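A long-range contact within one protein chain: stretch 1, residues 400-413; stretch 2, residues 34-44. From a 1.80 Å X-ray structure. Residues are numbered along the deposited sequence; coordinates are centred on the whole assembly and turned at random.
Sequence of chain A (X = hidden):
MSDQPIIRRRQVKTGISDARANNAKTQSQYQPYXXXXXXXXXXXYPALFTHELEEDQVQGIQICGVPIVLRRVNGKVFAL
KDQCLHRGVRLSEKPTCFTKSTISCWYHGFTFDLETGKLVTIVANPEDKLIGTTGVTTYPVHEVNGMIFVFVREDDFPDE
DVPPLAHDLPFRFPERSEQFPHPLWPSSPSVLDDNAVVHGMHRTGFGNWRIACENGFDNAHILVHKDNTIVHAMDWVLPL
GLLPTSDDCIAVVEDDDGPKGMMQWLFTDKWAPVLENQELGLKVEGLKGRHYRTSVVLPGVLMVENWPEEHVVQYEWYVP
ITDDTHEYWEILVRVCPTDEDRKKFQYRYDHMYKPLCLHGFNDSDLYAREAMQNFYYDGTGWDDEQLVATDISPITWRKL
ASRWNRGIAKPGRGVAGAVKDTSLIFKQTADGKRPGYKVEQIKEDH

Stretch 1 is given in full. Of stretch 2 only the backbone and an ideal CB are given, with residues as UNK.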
# COMPACT_ATOMS: atom_id res chain seq x y z
N LEU A 400 -33.80 -7.71 6.31
CA LEU A 400 -34.61 -6.51 6.12
C LEU A 400 -33.84 -5.45 5.33
O LEU A 400 -34.43 -4.71 4.55
CB LEU A 400 -35.06 -5.95 7.48
CG LEU A 400 -34.12 -5.10 8.35
CD1 LEU A 400 -34.19 -3.63 7.95
CD2 LEU A 400 -34.54 -5.25 9.79
N ALA A 401 -32.53 -5.39 5.52
CA ALA A 401 -31.72 -4.42 4.79
C ALA A 401 -31.71 -4.79 3.30
O ALA A 401 -31.77 -3.92 2.43
CB ALA A 401 -30.30 -4.41 5.34
N SER A 402 -31.65 -6.09 3.02
CA SER A 402 -31.64 -6.56 1.64
C SER A 402 -32.96 -6.25 0.97
O SER A 402 -33.00 -5.88 -0.21
CB SER A 402 -31.39 -8.07 1.58
OG SER A 402 -30.16 -8.43 2.17
N ARG A 403 -34.05 -6.37 1.71
CA ARG A 403 -35.37 -6.12 1.17
C ARG A 403 -35.77 -4.66 0.99
O ARG A 403 -36.44 -4.32 0.02
CB ARG A 403 -36.43 -6.82 2.02
CG ARG A 403 -36.45 -8.33 1.83
CD ARG A 403 -37.45 -8.98 2.77
NE ARG A 403 -36.93 -9.12 4.12
CZ ARG A 403 -37.63 -8.89 5.23
NH1 ARG A 403 -38.89 -8.50 5.16
NH2 ARG A 403 -37.07 -9.07 6.41
N TRP A 404 -35.34 -3.79 1.90
CA TRP A 404 -35.72 -2.39 1.81
C TRP A 404 -34.70 -1.30 1.49
O TRP A 404 -35.06 -0.12 1.51
CB TRP A 404 -36.45 -1.98 3.10
CG TRP A 404 -37.69 -2.75 3.30
CD1 TRP A 404 -37.84 -3.90 4.02
CD2 TRP A 404 -38.96 -2.48 2.71
NE1 TRP A 404 -39.13 -4.36 3.91
CE2 TRP A 404 -39.84 -3.51 3.11
CE3 TRP A 404 -39.43 -1.46 1.87
CZ2 TRP A 404 -41.16 -3.55 2.70
CZ3 TRP A 404 -40.75 -1.51 1.47
CH2 TRP A 404 -41.60 -2.55 1.88
N ASN A 405 -33.46 -1.65 1.18
CA ASN A 405 -32.49 -0.61 0.87
C ASN A 405 -32.95 0.08 -0.41
O ASN A 405 -33.66 -0.54 -1.21
CB ASN A 405 -31.09 -1.21 0.71
CG ASN A 405 -30.94 -2.01 -0.56
OD1 ASN A 405 -30.78 -1.46 -1.64
ND2 ASN A 405 -30.98 -3.34 -0.44
N ARG A 406 -32.59 1.35 -0.59
CA ARG A 406 -33.01 2.08 -1.79
C ARG A 406 -31.99 2.01 -2.90
O ARG A 406 -32.11 2.70 -3.90
CB ARG A 406 -33.29 3.56 -1.47
CG ARG A 406 -34.33 3.80 -0.40
CD ARG A 406 -34.94 5.19 -0.50
NE ARG A 406 -35.73 5.49 0.70
CZ ARG A 406 -35.21 5.91 1.85
NH1 ARG A 406 -36.00 6.13 2.88
NH2 ARG A 406 -33.90 6.14 1.94
N GLY A 407 -30.97 1.17 -2.73
CA GLY A 407 -29.95 1.06 -3.76
C GLY A 407 -28.61 0.59 -3.23
O GLY A 407 -28.28 0.81 -2.07
N ILE A 408 -27.85 -0.08 -4.09
CA ILE A 408 -26.54 -0.58 -3.72
C ILE A 408 -25.52 0.29 -4.44
O ILE A 408 -25.49 0.36 -5.67
CB ILE A 408 -26.39 -2.06 -4.16
CG1 ILE A 408 -27.38 -2.92 -3.36
CG2 ILE A 408 -24.96 -2.54 -3.94
CD1 ILE A 408 -27.42 -4.36 -3.79
N ALA A 409 -24.68 0.97 -3.66
CA ALA A 409 -23.67 1.85 -4.22
C ALA A 409 -22.67 1.09 -5.10
O ALA A 409 -22.27 -0.04 -4.80
CB ALA A 409 -22.95 2.58 -3.09
N LYS A 410 -22.28 1.71 -6.20
CA LYS A 410 -21.32 1.09 -7.08
C LYS A 410 -19.93 1.52 -6.65
O LYS A 410 -19.76 2.55 -6.00
CB LYS A 410 -21.58 1.53 -8.51
CG LYS A 410 -22.81 0.88 -9.12
CD LYS A 410 -23.14 1.56 -10.41
CE LYS A 410 -24.53 1.22 -10.87
NZ LYS A 410 -24.92 2.24 -11.88
N PRO A 411 -18.91 0.72 -7.00
CA PRO A 411 -17.54 1.07 -6.62
C PRO A 411 -17.18 2.44 -7.17
O PRO A 411 -17.65 2.82 -8.25
CB PRO A 411 -16.71 -0.05 -7.25
CG PRO A 411 -17.67 -1.21 -7.27
CD PRO A 411 -18.95 -0.58 -7.71
N GLY A 412 -16.34 3.17 -6.45
CA GLY A 412 -15.94 4.47 -6.95
C GLY A 412 -15.12 4.36 -8.24
O GLY A 412 -14.35 3.41 -8.40
N ARG A 413 -15.31 5.30 -9.15
CA ARG A 413 -14.57 5.32 -10.42
C ARG A 413 -14.08 6.74 -10.71
O ARG A 413 -14.88 7.67 -10.84
CB ARG A 413 -15.46 4.84 -11.57
CG ARG A 413 -16.05 3.45 -11.36
CD ARG A 413 -14.96 2.37 -11.26
NE ARG A 413 -15.55 1.04 -11.07
CZ ARG A 413 -14.84 -0.07 -10.84
NH1 ARG A 413 -15.46 -1.23 -10.67
NH2 ARG A 413 -13.52 -0.01 -10.79
N UNK A 34 -24.75 -8.84 1.06
CA UNK A 34 -23.41 -9.34 0.80
C UNK A 34 -22.78 -8.52 -0.31
O UNK A 34 -21.56 -8.37 -0.40
CB UNK A 34 -23.44 -10.82 0.43
N UNK A 35 -23.64 -8.00 -1.19
CA UNK A 35 -23.22 -7.18 -2.32
C UNK A 35 -23.04 -5.71 -1.99
O UNK A 35 -22.50 -4.96 -2.80
CB UNK A 35 -24.24 -7.31 -3.45
N UNK A 36 -23.49 -5.29 -0.81
CA UNK A 36 -23.40 -3.88 -0.42
C UNK A 36 -22.12 -3.42 0.30
O UNK A 36 -22.18 -2.64 1.25
CB UNK A 36 -24.59 -3.56 0.49
N UNK A 37 -20.96 -3.86 -0.18
CA UNK A 37 -19.71 -3.46 0.45
C UNK A 37 -19.51 -1.94 0.48
O UNK A 37 -19.07 -1.39 1.49
CB UNK A 37 -18.54 -4.12 -0.28
N UNK A 38 -19.84 -1.27 -0.62
CA UNK A 38 -19.68 0.19 -0.70
C UNK A 38 -20.80 0.96 -0.01
O UNK A 38 -20.77 2.18 0.06
CB UNK A 38 -19.61 0.62 -2.17
N UNK A 39 -21.79 0.22 0.49
CA UNK A 39 -22.91 0.85 1.18
C UNK A 39 -24.21 0.95 0.41
O UNK A 39 -24.26 0.71 -0.81
CB UNK A 39 -22.50 2.26 1.60
N UNK A 40 -25.28 1.29 1.12
CA UNK A 40 -26.60 1.45 0.52
C UNK A 40 -26.72 2.91 0.12
O UNK A 40 -26.59 3.81 0.96
CB UNK A 40 -27.72 1.03 1.47
N UNK A 41 -26.94 3.17 -1.16
CA UNK A 41 -27.05 4.53 -1.64
C UNK A 41 -28.51 4.96 -1.70
O UNK A 41 -29.41 4.11 -1.63
CB UNK A 41 -26.39 4.67 -3.02
N UNK A 42 -28.75 6.26 -1.81
CA UNK A 42 -30.09 6.83 -1.83
C UNK A 42 -30.67 6.74 -0.43
O UNK A 42 -31.81 6.30 -0.24
CB UNK A 42 -30.99 6.11 -2.84
N UNK A 43 -29.87 7.15 0.55
CA UNK A 43 -30.25 7.15 1.97
C UNK A 43 -29.66 8.38 2.65
O UNK A 43 -28.73 9.00 2.13
CB UNK A 43 -29.78 5.87 2.67
N UNK A 44 -30.22 8.74 3.81
CA UNK A 44 -29.73 9.89 4.57
C UNK A 44 -28.60 9.44 5.48
O UNK A 44 -28.67 8.37 6.08
CB UNK A 44 -30.85 10.54 5.38

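Position 34 points its CA-to-CB bond away from stretch 1 and has none of it within reach, so almost any residue would serve; it is Lys-34, bonded elsewhere in the structure. Position 35 points sideways near the end of Ile-408, which leaves room for polar and apolar residues alike. Asp-35 lies there, its CB 4.3 Å from Ile-408 CD1. At 36 the CA-to-CB bond again runs sideways, with the ideal CB 4.6 Å from Ile-408 CG2; a small apolar residue is one of several that would be compatible, and Ala-36 places its CB 4.5 Å from Ile-408 CG2. Position 37, also sideways, meets nothing and says little; it is Ala-37.

Position 38 points toward stretch 1, where Ala-409 and the extended run through Pro-411 to Gly-412 offer a long, shallow surface. A flat aromatic side chain would suit it, and a long aliphatic one could also lie along the surface. Trp-38 uses the surface well: Pro-411 CA sits 3.6 Å from the centroid of the five-membered ring, almost on its normal, and Gly-412 N approaches CH2 of Trp-38 at 3.6 Å over the same ring system.

Position 39 has phi/psi of 104/168, where a CB would jam against the preceding carbonyl, so glycine is expected. Gly-39 closes a type I turn begun at Ala-36, and its O accepts a hydrogen bond from Ala-409 N (2.9 Å).

At 40 the CA-to-CB bond runs sideways, but beyond it lies a hollow between Ala-401, Asn-405 and Ile-408. A large apolar residue, leucine, methionine or an aromatic, could fill it. Phe-40 does: Asn-405 CB packs over the ring face, 3.6 Å from its centroid, Ala-401 CB lies 3.8 Å from Phe-40 CE1, and Ile-408 CG1 reaches the ring edge.

The backbone at 41 donates from N to Gly-407 O (2.9 Å), while its sideways CB lies near Ala-409 CB, inviting a branched aliphatic residue. Ile-41 sets its CB 4.0 Å from Ala-409 CB.

Position 42, at phi/psi 72/47, is left-handed, a conformation favouring glycine, asparagine or aspartate, and its CB points toward Arg-406. The residue is Asn-42, whose backbone O accepts a hydrogen bond from Arg-406 NH2 (3.0 Å).

At 43 the ideal CB is 4.2 Å from Arg-406 NH2; an acidic or a flat side chain would be plausible. In His-43 the end of the side chain comes nearer than its sideways CB suggests, and Arg-406 NH2 lies over one face of the ring, 3.2 Å from His-43 CD2. Position 44 has no neighbour in stretch 1 near its CB, and Trp-44 makes its bond elsewhere in the structure.

Stretch 2 (34-44) KDAAWGFINHW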
# COMPACT_ATOMS: atom_id res chain seq x y z
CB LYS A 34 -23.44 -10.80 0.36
CG LYS A 34 -23.90 -11.80 1.40
CD LYS A 34 -23.67 -13.20 0.86
CE LYS A 34 -23.98 -14.28 1.89
NZ LYS A 34 -23.50 -15.61 1.40
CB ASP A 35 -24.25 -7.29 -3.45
CG ASP A 35 -24.37 -8.69 -4.01
OD1 ASP A 35 -25.38 -8.95 -4.70
OD2 ASP A 35 -23.47 -9.52 -3.77
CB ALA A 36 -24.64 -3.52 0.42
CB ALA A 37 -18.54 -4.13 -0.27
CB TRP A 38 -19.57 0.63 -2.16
CG TRP A 38 -18.25 0.27 -2.76
CD1 TRP A 38 -17.88 -0.94 -3.27
CD2 TRP A 38 -17.11 1.12 -2.88
NE1 TRP A 38 -16.58 -0.89 -3.71
CE2 TRP A 38 -16.08 0.36 -3.48
CE3 TRP A 38 -16.86 2.46 -2.55
CZ2 TRP A 38 -14.82 0.90 -3.75
CZ3 TRP A 38 -15.60 2.99 -2.82
CH2 TRP A 38 -14.60 2.21 -3.41
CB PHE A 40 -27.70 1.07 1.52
CG PHE A 40 -27.77 -0.41 1.81
CD1 PHE A 40 -27.73 -0.88 3.12
CD2 PHE A 40 -27.88 -1.34 0.77
CE1 PHE A 40 -27.80 -2.24 3.39
CE2 PHE A 40 -27.95 -2.71 1.04
CZ PHE A 40 -27.91 -3.16 2.35
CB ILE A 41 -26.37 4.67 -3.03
CG1 ILE A 41 -26.05 6.14 -3.32
CG2 ILE A 41 -27.24 4.06 -4.11
CD1 ILE A 41 -25.14 6.34 -4.50
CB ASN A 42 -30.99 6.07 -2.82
CG ASN A 42 -30.51 6.21 -4.25
OD1 ASN A 42 -30.73 5.33 -5.08
ND2 ASN A 42 -29.86 7.32 -4.55
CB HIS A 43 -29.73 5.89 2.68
CG HIS A 43 -30.61 4.69 2.52
ND1 HIS A 43 -30.43 3.76 1.53
CD2 HIS A 43 -31.66 4.26 3.25
CE1 HIS A 43 -31.34 2.80 1.65
NE2 HIS A 43 -32.10 3.09 2.69
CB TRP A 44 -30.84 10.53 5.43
CG TRP A 44 -31.89 11.30 4.68
CD1 TRP A 44 -33.07 10.83 4.19
CD2 TRP A 44 -31.85 12.69 4.34
NE1 TRP A 44 -33.77 11.84 3.57
CE2 TRP A 44 -33.04 12.99 3.64
CE3 TRP A 44 -30.91 13.72 4.55
CZ2 TRP A 44 -33.32 14.27 3.16
CZ3 TRP A 44 -31.20 14.99 4.07
CH2 TRP A 44 -32.39 15.26 3.38
O HOH W 1 -22.16 -1.39 -2.47
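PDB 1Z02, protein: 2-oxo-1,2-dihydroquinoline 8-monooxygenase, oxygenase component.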